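Local coordinates for protein-disulfide isomerase (Novosphingobium aromaticivorans, PDB 3GMF), which is a thioredoxin-fold protein that probably acts on thiols and disulfides of other proteins, as expected of a disulfide isomerase, at residues V67-N72 with K151-E156; I53-F58 with T81-F86; R60-M65 with R107-T112. One frame throughout, in Å; residues are numbered along the deposited sequence.

Contact 1 of 3, residues V67-N72 with K151-E156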
loop_
_atom_site.group_PDB
_atom_site.type_symbol
_atom_site.label_atom_id
_atom_site.label_comp_id
_atom_site.label_asym_id
_atom_site.label_seq_id
_atom_site.Cartn_x
_atom_site.Cartn_y
_atom_site.Cartn_z
ATOM N N VAL A 67 -7.514 -2.926 -3.978
ATOM C CA VAL A 67 -6.217 -2.539 -4.562
ATOM C C VAL A 67 -5.061 -3.434 -4.073
ATOM O O VAL A 67 -4.217 -3.877 -4.866
ATOM C CB VAL A 67 -5.911 -1.075 -4.287
ATOM C CG1 VAL A 67 -4.573 -0.726 -4.889
ATOM C CG2 VAL A 67 -7.006 -0.212 -4.899
ATOM N N ALA A 68 -5.053 -3.730 -2.772
ATOM C CA ALA A 68 -4.006 -4.563 -2.182
ATOM C C ALA A 68 -4.053 -6.004 -2.694
ATOM O O ALA A 68 -3.015 -6.639 -2.838
ATOM C CB ALA A 68 -4.058 -4.514 -0.647
ATOM N N LEU A 69 -5.242 -6.510 -3.014
ATOM C CA LEU A 69 -5.300 -7.828 -3.665
ATOM C C LEU A 69 -4.561 -7.796 -4.990
ATOM O O LEU A 69 -3.764 -8.698 -5.264
ATOM C CB LEU A 69 -6.738 -8.320 -3.845
ATOM C CG LEU A 69 -7.408 -8.741 -2.534
ATOM C CD1 LEU A 69 -8.936 -8.707 -2.733
ATOM C CD2 LEU A 69 -6.874 -10.102 -2.006
ATOM N N ILE A 70 -4.765 -6.737 -5.767
ATOM C CA ILE A 70 -4.133 -6.592 -7.080
ATOM C C ILE A 70 -2.615 -6.509 -6.932
ATOM O O ILE A 70 -1.895 -7.329 -7.513
ATOM C CB ILE A 70 -4.681 -5.395 -7.877
ATOM C CG1 ILE A 70 -6.213 -5.486 -8.043
ATOM C CG2 ILE A 70 -3.996 -5.287 -9.245
ATOM C CD1 ILE A 70 -6.861 -4.200 -8.579
ATOM N N THR A 71 -2.129 -5.561 -6.125
ATOM C CA THR A 71 -0.666 -5.377 -5.985
ATOM C C THR A 71 0.039 -6.603 -5.364
ATOM O O THR A 71 1.200 -6.894 -5.691
ATOM C CB THR A 71 -0.312 -4.070 -5.220
ATOM O OG1 THR A 71 -0.725 -4.196 -3.851
ATOM C CG2 THR A 71 -1.009 -2.862 -5.856
ATOM N N ASN A 72 -0.671 -7.355 -4.524
ATOM C CA ASN A 72 -0.090 -8.553 -3.914
ATOM C C ASN A 72 -0.202 -9.837 -4.742
ATOM O O ASN A 72 0.385 -10.852 -4.347
ATOM C CB ASN A 72 -0.625 -8.781 -2.497
ATOM C CG ASN A 72 -0.047 -7.791 -1.493
ATOM O OD1 ASN A 72 0.930 -8.095 -0.801
ATOM N ND2 ASN A 72 -0.644 -6.598 -1.419
ATOM N N LYS A 151 -7.617 -12.544 3.606
ATOM C CA LYS A 151 -7.543 -12.873 5.037
ATOM C C LYS A 151 -6.141 -12.676 5.615
ATOM O O LYS A 151 -6.001 -12.250 6.767
ATOM C CB LYS A 151 -8.011 -14.305 5.268
ATOM C CG LYS A 151 -9.510 -14.473 5.096
ATOM C CD LYS A 151 -9.810 -15.975 5.070
ATOM C CE LYS A 151 -11.287 -16.264 5.009
ATOM N NZ LYS A 151 -11.470 -17.730 4.803
ATOM N N LYS A 152 -5.128 -12.987 4.812
ATOM C CA LYS A 152 -3.723 -12.823 5.219
ATOM C C LYS A 152 -3.349 -11.342 5.314
ATOM O O LYS A 152 -2.645 -10.921 6.242
ATOM C CB LYS A 152 -2.786 -13.555 4.260
ATOM C CG LYS A 152 -2.935 -15.074 4.289
ATOM C CD LYS A 152 -2.323 -15.705 5.540
ATOM C CE LYS A 152 -0.853 -16.030 5.334
ATOM N NZ LYS A 152 -0.262 -16.677 6.532
ATOM N N LEU A 153 -3.846 -10.556 4.365
ATOM C CA LEU A 153 -3.623 -9.114 4.415
ATOM C C LEU A 153 -4.358 -8.502 5.607
ATOM O O LEU A 153 -3.826 -7.600 6.251
ATOM C CB LEU A 153 -4.059 -8.437 3.123
ATOM C CG LEU A 153 -3.271 -8.819 1.866
ATOM C CD1 LEU A 153 -4.045 -8.226 0.663
ATOM C CD2 LEU A 153 -1.825 -8.346 1.894
ATOM N N ALA A 154 -5.565 -8.990 5.901
ATOM C CA ALA A 154 -6.288 -8.581 7.113
ATOM C C ALA A 154 -5.492 -8.928 8.392
ATOM O O ALA A 154 -5.374 -8.116 9.312
ATOM C CB ALA A 154 -7.670 -9.222 7.151
ATOM N N ALA A 155 -4.891 -10.113 8.407
ATOM C CA ALA A 155 -4.115 -10.559 9.580
ATOM C C ALA A 155 -2.861 -9.697 9.771
ATOM O O ALA A 155 -2.492 -9.330 10.898
ATOM C CB ALA A 155 -3.751 -12.056 9.442
ATOM N N GLU A 156 -2.203 -9.388 8.665
ATOM C CA GLU A 156 -1.020 -8.524 8.677
ATOM C C GLU A 156 -1.386 -7.122 9.216
ATOM O O GLU A 156 -0.651 -6.515 10.004
ATOM C CB GLU A 156 -0.458 -8.483 7.245
ATOM C CG GLU A 156 0.734 -7.593 7.058
ATOM C CD GLU A 156 0.310 -6.244 6.542
ATOM O OE1 GLU A 156 -0.505 -6.188 5.583
ATOM O OE2 GLU A 156 0.787 -5.244 7.107
#

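Contact 2 of 3, residues I53-F58 with T81-F86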
loop_
_atom_site.group_PDB
_atom_site.type_symbol
_atom_site.label_atom_id
_atom_site.label_comp_id
_atom_site.label_asym_id
_atom_site.label_seq_id
_atom_site.Cartn_x
_atom_site.Cartn_y
_atom_site.Cartn_z
ATOM N N ILE A 53 13.747 -0.550 2.377
ATOM C CA ILE A 53 12.380 -0.119 2.710
ATOM C C ILE A 53 11.446 -1.304 2.694
ATOM O O ILE A 53 11.328 -1.992 1.680
ATOM C CB ILE A 53 11.827 0.934 1.737
ATOM C CG1 ILE A 53 12.775 2.137 1.650
ATOM C CG2 ILE A 53 10.433 1.399 2.197
ATOM C CD1 ILE A 53 12.513 3.029 0.482
ATOM N N GLU A 54 10.770 -1.521 3.810
ATOM C CA GLU A 54 9.797 -2.575 3.923
ATOM C C GLU A 54 8.408 -1.945 3.869
ATOM O O GLU A 54 8.005 -1.245 4.795
ATOM C CB GLU A 54 9.967 -3.315 5.235
ATOM C CG GLU A 54 9.048 -4.492 5.400
ATOM C CD GLU A 54 9.373 -5.262 6.663
ATOM O OE1 GLU A 54 10.555 -5.266 7.082
ATOM O OE2 GLU A 54 8.457 -5.862 7.231
ATOM N N VAL A 55 7.698 -2.176 2.779
ATOM C CA VAL A 55 6.362 -1.607 2.604
ATOM C C VAL A 55 5.363 -2.597 3.144
ATOM O O VAL A 55 5.352 -3.761 2.749
ATOM C CB VAL A 55 6.088 -1.278 1.122
ATOM C CG1 VAL A 55 4.622 -0.892 0.897
ATOM C CG2 VAL A 55 7.017 -0.162 0.680
ATOM N N ARG A 56 4.567 -2.132 4.095
ATOM C CA ARG A 56 3.485 -2.958 4.598
ATOM C C ARG A 56 2.144 -2.367 4.202
ATOM O O ARG A 56 1.884 -1.160 4.355
ATOM C CB ARG A 56 3.576 -3.171 6.101
ATOM C CG ARG A 56 4.849 -3.879 6.553
ATOM C CD ARG A 56 4.860 -3.944 8.054
ATOM N NE ARG A 56 6.109 -4.481 8.575
ATOM C CZ ARG A 56 6.306 -4.804 9.847
ATOM N NH1 ARG A 56 5.326 -4.671 10.737
ATOM N NH2 ARG A 56 7.480 -5.269 10.225
ATOM N N ASN A 57 1.302 -3.237 3.649
ATOM C CA ASN A 57 -0.049 -2.839 3.269
ATOM C C ASN A 57 -0.917 -2.802 4.512
ATOM O O ASN A 57 -1.335 -3.835 5.046
ATOM C CB ASN A 57 -0.633 -3.790 2.229
ATOM C CG ASN A 57 0.175 -3.818 0.956
ATOM O OD1 ASN A 57 0.740 -4.848 0.583
ATOM N ND2 ASN A 57 0.235 -2.698 0.283
ATOM N N PHE A 58 -1.174 -1.590 4.976
ATOM C CA PHE A 58 -2.032 -1.390 6.132
ATOM C C PHE A 58 -3.426 -1.152 5.557
ATOM O O PHE A 58 -3.751 -0.035 5.136
ATOM C CB PHE A 58 -1.557 -0.180 6.921
ATOM C CG PHE A 58 -2.292 0.023 8.209
ATOM C CD1 PHE A 58 -1.988 -0.744 9.321
ATOM C CD2 PHE A 58 -3.308 0.983 8.298
ATOM C CE1 PHE A 58 -2.680 -0.560 10.518
ATOM C CE2 PHE A 58 -4.004 1.191 9.490
ATOM C CZ PHE A 58 -3.690 0.423 10.598
ATOM N N THR A 81 6.550 -1.348 -8.816
ATOM C CA THR A 81 6.056 -0.502 -9.906
ATOM C C THR A 81 4.543 -0.312 -9.812
ATOM O O THR A 81 4.044 0.793 -9.974
ATOM C CB THR A 81 6.443 -1.013 -11.316
ATOM O OG1 THR A 81 6.336 -2.441 -11.376
ATOM C CG2 THR A 81 7.861 -0.594 -11.645
ATOM N N LEU A 82 3.830 -1.388 -9.513
ATOM C CA LEU A 82 2.375 -1.347 -9.424
ATOM C C LEU A 82 1.873 -0.574 -8.187
ATOM O O LEU A 82 0.950 0.252 -8.296
ATOM C CB LEU A 82 1.828 -2.769 -9.437
ATOM C CG LEU A 82 0.352 -2.926 -9.819
ATOM C CD1 LEU A 82 -0.017 -2.085 -11.060
ATOM C CD2 LEU A 82 0.059 -4.394 -10.030
ATOM N N HIS A 83 2.469 -0.861 -7.037
ATOM C CA HIS A 83 2.219 -0.133 -5.789
ATOM C C HIS A 83 2.431 1.369 -5.981
ATOM O O HIS A 83 1.570 2.166 -5.624
ATOM C CB HIS A 83 3.125 -0.684 -4.677
ATOM C CG HIS A 83 3.097 0.111 -3.402
ATOM N ND1 HIS A 83 2.137 -0.079 -2.427
ATOM C CD2 HIS A 83 3.915 1.085 -2.939
ATOM C CE1 HIS A 83 2.363 0.755 -1.425
ATOM N NE2 HIS A 83 3.445 1.464 -1.708
ATOM N N THR A 84 3.562 1.754 -6.582
ATOM C CA THR A 84 3.865 3.166 -6.830
ATOM C C THR A 84 2.845 3.793 -7.780
ATOM O O THR A 84 2.418 4.932 -7.553
ATOM C CB THR A 84 5.343 3.357 -7.336
ATOM O OG1 THR A 84 6.239 3.093 -6.246
ATOM C CG2 THR A 84 5.589 4.767 -7.837
ATOM N N ALA A 85 2.442 3.041 -8.810
ATOM C CA ALA A 85 1.441 3.507 -9.783
ATOM C C ALA A 85 0.086 3.827 -9.130
ATOM O O ALA A 85 -0.453 4.921 -9.320
ATOM C CB ALA A 85 1.263 2.499 -10.923
ATOM N N PHE A 86 -0.434 2.894 -8.333
ATOM C CA PHE A 86 -1.666 3.173 -7.564
ATOM C C PHE A 86 -1.544 4.376 -6.652
ATOM O O PHE A 86 -2.493 5.173 -6.543
ATOM C CB PHE A 86 -2.121 1.959 -6.758
ATOM C CG PHE A 86 -2.924 0.971 -7.545
ATOM C CD1 PHE A 86 -4.257 1.231 -7.884
ATOM C CD2 PHE A 86 -2.351 -0.247 -7.935
ATOM C CE1 PHE A 86 -5.004 0.288 -8.589
ATOM C CE2 PHE A 86 -3.073 -1.189 -8.642
ATOM C CZ PHE A 86 -4.409 -0.922 -8.990
#

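Contact 3 of 3, residues R60-M65 with R107-T112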
loop_
_atom_site.group_PDB
_atom_site.type_symbol
_atom_site.label_atom_id
_atom_site.label_comp_id
_atom_site.label_asym_id
_atom_site.label_seq_id
_atom_site.Cartn_x
_atom_site.Cartn_y
_atom_site.Cartn_z
ATOM N N ARG A 60 -7.213 -0.461 5.286
ATOM C CA ARG A 60 -8.131 0.295 6.164
ATOM C C ARG A 60 -9.615 0.098 5.864
ATOM O O ARG A 60 -10.475 0.404 6.721
ATOM C CB ARG A 60 -7.840 1.803 6.094
ATOM C CG ARG A 60 -6.392 2.209 6.499
ATOM C CD ARG A 60 -6.246 3.715 6.514
ATOM N NE ARG A 60 -6.660 4.271 5.218
ATOM C CZ ARG A 60 -7.219 5.463 5.060
ATOM N NH1 ARG A 60 -7.430 6.236 6.120
ATOM N NH2 ARG A 60 -7.593 5.870 3.839
ATOM N N ASP A 61 -9.903 -0.340 4.634
ATOM C CA ASP A 61 -11.288 -0.365 4.091
ATOM C C ASP A 61 -11.318 -1.325 2.875
ATOM O O ASP A 61 -10.270 -1.760 2.396
ATOM C CB ASP A 61 -11.772 1.074 3.762
ATOM C CG ASP A 61 -10.948 1.734 2.661
ATOM O OD1 ASP A 61 -10.973 1.205 1.539
ATOM O OD2 ASP A 61 -10.278 2.761 2.935
ATOM N N PRO A 62 -12.525 -1.721 2.416
ATOM C CA PRO A 62 -12.582 -2.726 1.357
ATOM C C PRO A 62 -12.089 -2.222 -0.013
ATOM O O PRO A 62 -11.770 -3.046 -0.862
ATOM C CB PRO A 62 -14.076 -3.109 1.296
ATOM C CG PRO A 62 -14.663 -2.564 2.546
ATOM C CD PRO A 62 -13.870 -1.345 2.891
ATOM N N ILE A 63 -12.078 -0.904 -0.226
ATOM C CA ILE A 63 -11.523 -0.343 -1.485
ATOM C C ILE A 63 -9.992 -0.531 -1.509
ATOM O O ILE A 63 -9.412 -1.049 -2.481
ATOM C CB ILE A 63 -11.900 1.125 -1.647
ATOM C CG1 ILE A 63 -13.423 1.262 -1.702
ATOM C CG2 ILE A 63 -11.357 1.704 -2.993
ATOM C CD1 ILE A 63 -13.872 2.677 -1.375
ATOM N N ASP A 64 -9.364 -0.115 -0.415
ATOM C CA ASP A 64 -7.952 -0.424 -0.092
ATOM C C ASP A 64 -7.648 -1.919 -0.270
ATOM O O ASP A 64 -6.683 -2.289 -0.951
ATOM C CB ASP A 64 -7.711 -0.004 1.364
ATOM C CG ASP A 64 -6.237 0.214 1.697
ATOM O OD1 ASP A 64 -5.345 0.024 0.832
ATOM O OD2 ASP A 64 -5.981 0.589 2.866
ATOM N N MET A 65 -8.491 -2.766 0.332
ATOM C CA MET A 65 -8.336 -4.230 0.225
ATOM C C MET A 65 -8.311 -4.671 -1.239
ATOM O O MET A 65 -7.503 -5.512 -1.615
ATOM C CB MET A 65 -9.449 -4.983 0.976
ATOM C CG MET A 65 -9.227 -6.518 0.955
ATOM S SD MET A 65 -7.664 -7.166 1.700
ATOM C CE MET A 65 -8.254 -7.245 3.397
ATOM N N ARG A 107 -23.143 -1.361 -1.568
ATOM C CA ARG A 107 -22.546 -2.580 -2.125
ATOM C C ARG A 107 -21.091 -2.805 -1.696
ATOM O O ARG A 107 -20.592 -3.927 -1.786
ATOM C CB ARG A 107 -22.641 -2.546 -3.647
ATOM C CG ARG A 107 -24.074 -2.569 -4.186
ATOM C CD ARG A 107 -24.260 -1.675 -5.417
ATOM N NE ARG A 107 -23.391 -1.980 -6.557
ATOM C CZ ARG A 107 -22.300 -1.285 -6.890
ATOM N NH1 ARG A 107 -21.589 -1.649 -7.960
ATOM N NH2 ARG A 107 -21.901 -0.245 -6.144
ATOM N N TRP A 108 -20.401 -1.758 -1.228
ATOM C CA TRP A 108 -19.012 -1.940 -0.808
ATOM C C TRP A 108 -18.908 -2.579 0.566
ATOM O O TRP A 108 -17.843 -3.071 0.941
ATOM C CB TRP A 108 -18.244 -0.609 -0.782
ATOM C CG TRP A 108 -18.369 0.249 -2.034
ATOM C CD1 TRP A 108 -18.703 -0.148 -3.302
ATOM C CD2 TRP A 108 -18.094 1.646 -2.103
ATOM N NE1 TRP A 108 -18.678 0.931 -4.163
ATOM C CE2 TRP A 108 -18.308 2.052 -3.454
ATOM C CE3 TRP A 108 -17.704 2.602 -1.153
ATOM C CZ2 TRP A 108 -18.129 3.367 -3.872
ATOM C CZ3 TRP A 108 -17.526 3.918 -1.564
ATOM C CH2 TRP A 108 -17.757 4.291 -2.923
ATOM N N PHE A 109 -20.002 -2.533 1.332
ATOM C CA PHE A 109 -19.905 -2.784 2.789
ATOM C C PHE A 109 -20.827 -3.873 3.267
ATOM O O PHE A 109 -21.004 -4.047 4.478
ATOM C CB PHE A 109 -20.189 -1.511 3.617
ATOM C CG PHE A 109 -19.186 -0.424 3.416
ATOM C CD1 PHE A 109 -17.894 -0.539 3.900
ATOM C CD2 PHE A 109 -19.538 0.719 2.718
ATOM C CE1 PHE A 109 -16.958 0.471 3.693
ATOM C CE2 PHE A 109 -18.619 1.712 2.496
ATOM C CZ PHE A 109 -17.327 1.603 2.989
ATOM N N ASN A 110 -21.399 -4.594 2.311
ATOM C CA ASN A 110 -22.444 -5.586 2.536
ATOM C C ASN A 110 -22.295 -6.732 1.554
ATOM O O ASN A 110 -21.758 -6.552 0.460
ATOM C CB ASN A 110 -23.827 -4.955 2.365
ATOM C CG ASN A 110 -24.171 -4.028 3.495
ATOM O OD1 ASN A 110 -24.281 -4.462 4.649
ATOM N ND2 ASN A 110 -24.305 -2.733 3.190
ATOM N N GLY A 111 -22.782 -7.910 1.935
ATOM C CA GLY A 111 -22.607 -9.089 1.095
ATOM C C GLY A 111 -21.279 -9.772 1.381
ATOM O O GLY A 111 -20.561 -9.408 2.316
ATOM N N THR A 112 -20.962 -10.778 0.579
ATOM C CA THR A 112 -19.778 -11.589 0.801
ATOM C C THR A 112 -18.577 -10.837 0.263
ATOM O O THR A 112 -18.733 -9.869 -0.500
ATOM C CB THR A 112 -19.860 -12.938 0.055
ATOM O OG1 THR A 112 -20.037 -12.696 -1.343
ATOM C CG2 THR A 112 -21.014 -13.786 0.581
#

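Contact 1 of 3, residues V67-N72 with K151-E156
A68, L69 and N72 of helix 62-73 meet L153 of helix 147-164 in a small, buried, mainly apolar helix-helix contact within the helical part of this thioredoxin-family chain. The short axes cross steeply, at 106°, and stay 10.9 Å apart; the backbones keep their distance and one leucine spans the gap. With its CG anti to the carbonyl carbon (chi1 -65°), L153 carries both methyls to the other helix. L153 CD1 lies 3.9 Å from A68 CB and 4.3 Å from L69 CD2, whereas L153 CD2 rests against the carboxamide of N72, 3.9 Å from OD1. This amide is fixed in rotation: N72 ND2 donates to A68 O, one turn back, at 2.8 Å and 159°, while N72 N reaches the same oxygen from the opposite face of its plane. ND2 also bonds OD1 of N57. Replacing N72 by an alanine is likely to uncover L153 CD2 on this side and leave the N57 oxygen without this donor. L149 and A150 extend the helix 147-164 surface onto L69, H8 of strand 7-10 packs on N72, and F79 and F86 bring helix 76-88 against T71.

Contact 2 of 3, residues I53-F58 with T81-F86
V55 of strand 51-57 faces H83 of helix 76-88 across a CA-CA distance of 9.5 Å, the nearest pair of CA atoms in the two segments, and no hydrogen bond joins the segments. The separation is bridged by two side chains that come from opposite directions. H83 holds its ring out from the helix with CG anti to the backbone N (chi1 172°), and V55 presents CG1 over one face of it. The methyl sits 4.0 Å from the ring centroid, 30° off the normal, in a CH-pi contact displaced toward the CE1-NE2 side: V55 CG1 is 3.6 Å from H83 CE1. N57, two residues further along the same strand, approaches obliquely, its ND2 4.2 Å from H83 ND1, a packing distance. The polar ends have other partners: H83 ND1 is hydrogen-bonded to the hydroxyl of Y25, and N57 OD1 accepts from N72. The bond to Y25 would limit turning of the imidazole under the valine methyl. The same ring lies near, without touching, a CxxC pair at the start of helix 28-46, consistent with a thioredoxin-type redox site. On the opposite face of the strand, R56, in one of its two conformers, grips E54 side-on: NE (3.0 Å) and NH2 both reach E54 OE2 from one side of the carboxylate plane, and R18 pairs with OE1. Backbone bonds tie V55 to H8 of strand 7-10, and E54 to L19 and E21 of strand 17-23, placing strand 51-57 between these two. Helix 76-88 packs on the V55 face through H83; I53 on the same face packs on helix 28-46, while helix 147-164 reaches R56 on the other face through E156 and Y164.

Contact 3 of 3, residues R60-M65 with R107-T112
I63 and P62, in the first turn of helix 62-73, pack against W108 and F109 of the loop between helices 102-106 and 113-123. The close-fitting side is that of I63 and the indole. I63 CD1 makes an off-centre CH-pi contact with the six-membered ring of W108, 4.2 Å from its centroid and 28° off the normal, with W108 CE3 the nearest ring atom at 3.8 Å. The CB of I63 does not point straight at the loop, but the extended chi2 (160°) brings CD1 to the ring. W108 NE1 bonds D123 OD2, which also takes a salt bridge from R107, so the indole is held at its polar end; I120 of helix 113-123 closes on P62, I63 and W108 together. Next to this, P62 CG lies 3.6 Å from W108 O. The proline follows D61, the N-cap of the helix, and D61 OD1 accepts from D64 N at 2.9 Å in a nearly straight capping bond (170°). The backbone of R60 is held in turn by D64, R60 N donating to OD2. Looser and more open to solvent is the F109 side: the phenylalanine is exposed and crosses P62 at about a right angle, its CE1 3.7 Å from P62 CD, while one face of its ring is partly covered by CB of W108.

Along the chain the segments run 53-58, 60-65, 67-72, 81-86, 107-112, 151-156, so every pair of contacts crosses. Contacts 1 and 3, with centres 13 Å apart, use successive turns of helix 62-73, and M65 of contact 3 packs against L153 of contact 1. Contact 2 alone draws on the sheet; its centre lies 11 Å from that of contact 1, whose V67 and T71 pack on F86, and 20 Å from that of contact 3. Helix 62-73, directly after strand 51-57, therefore joins the thioredoxin-like sheet to the helices that precede strand 171-174, consistent with a helical insertion as in DsbA-like relatives.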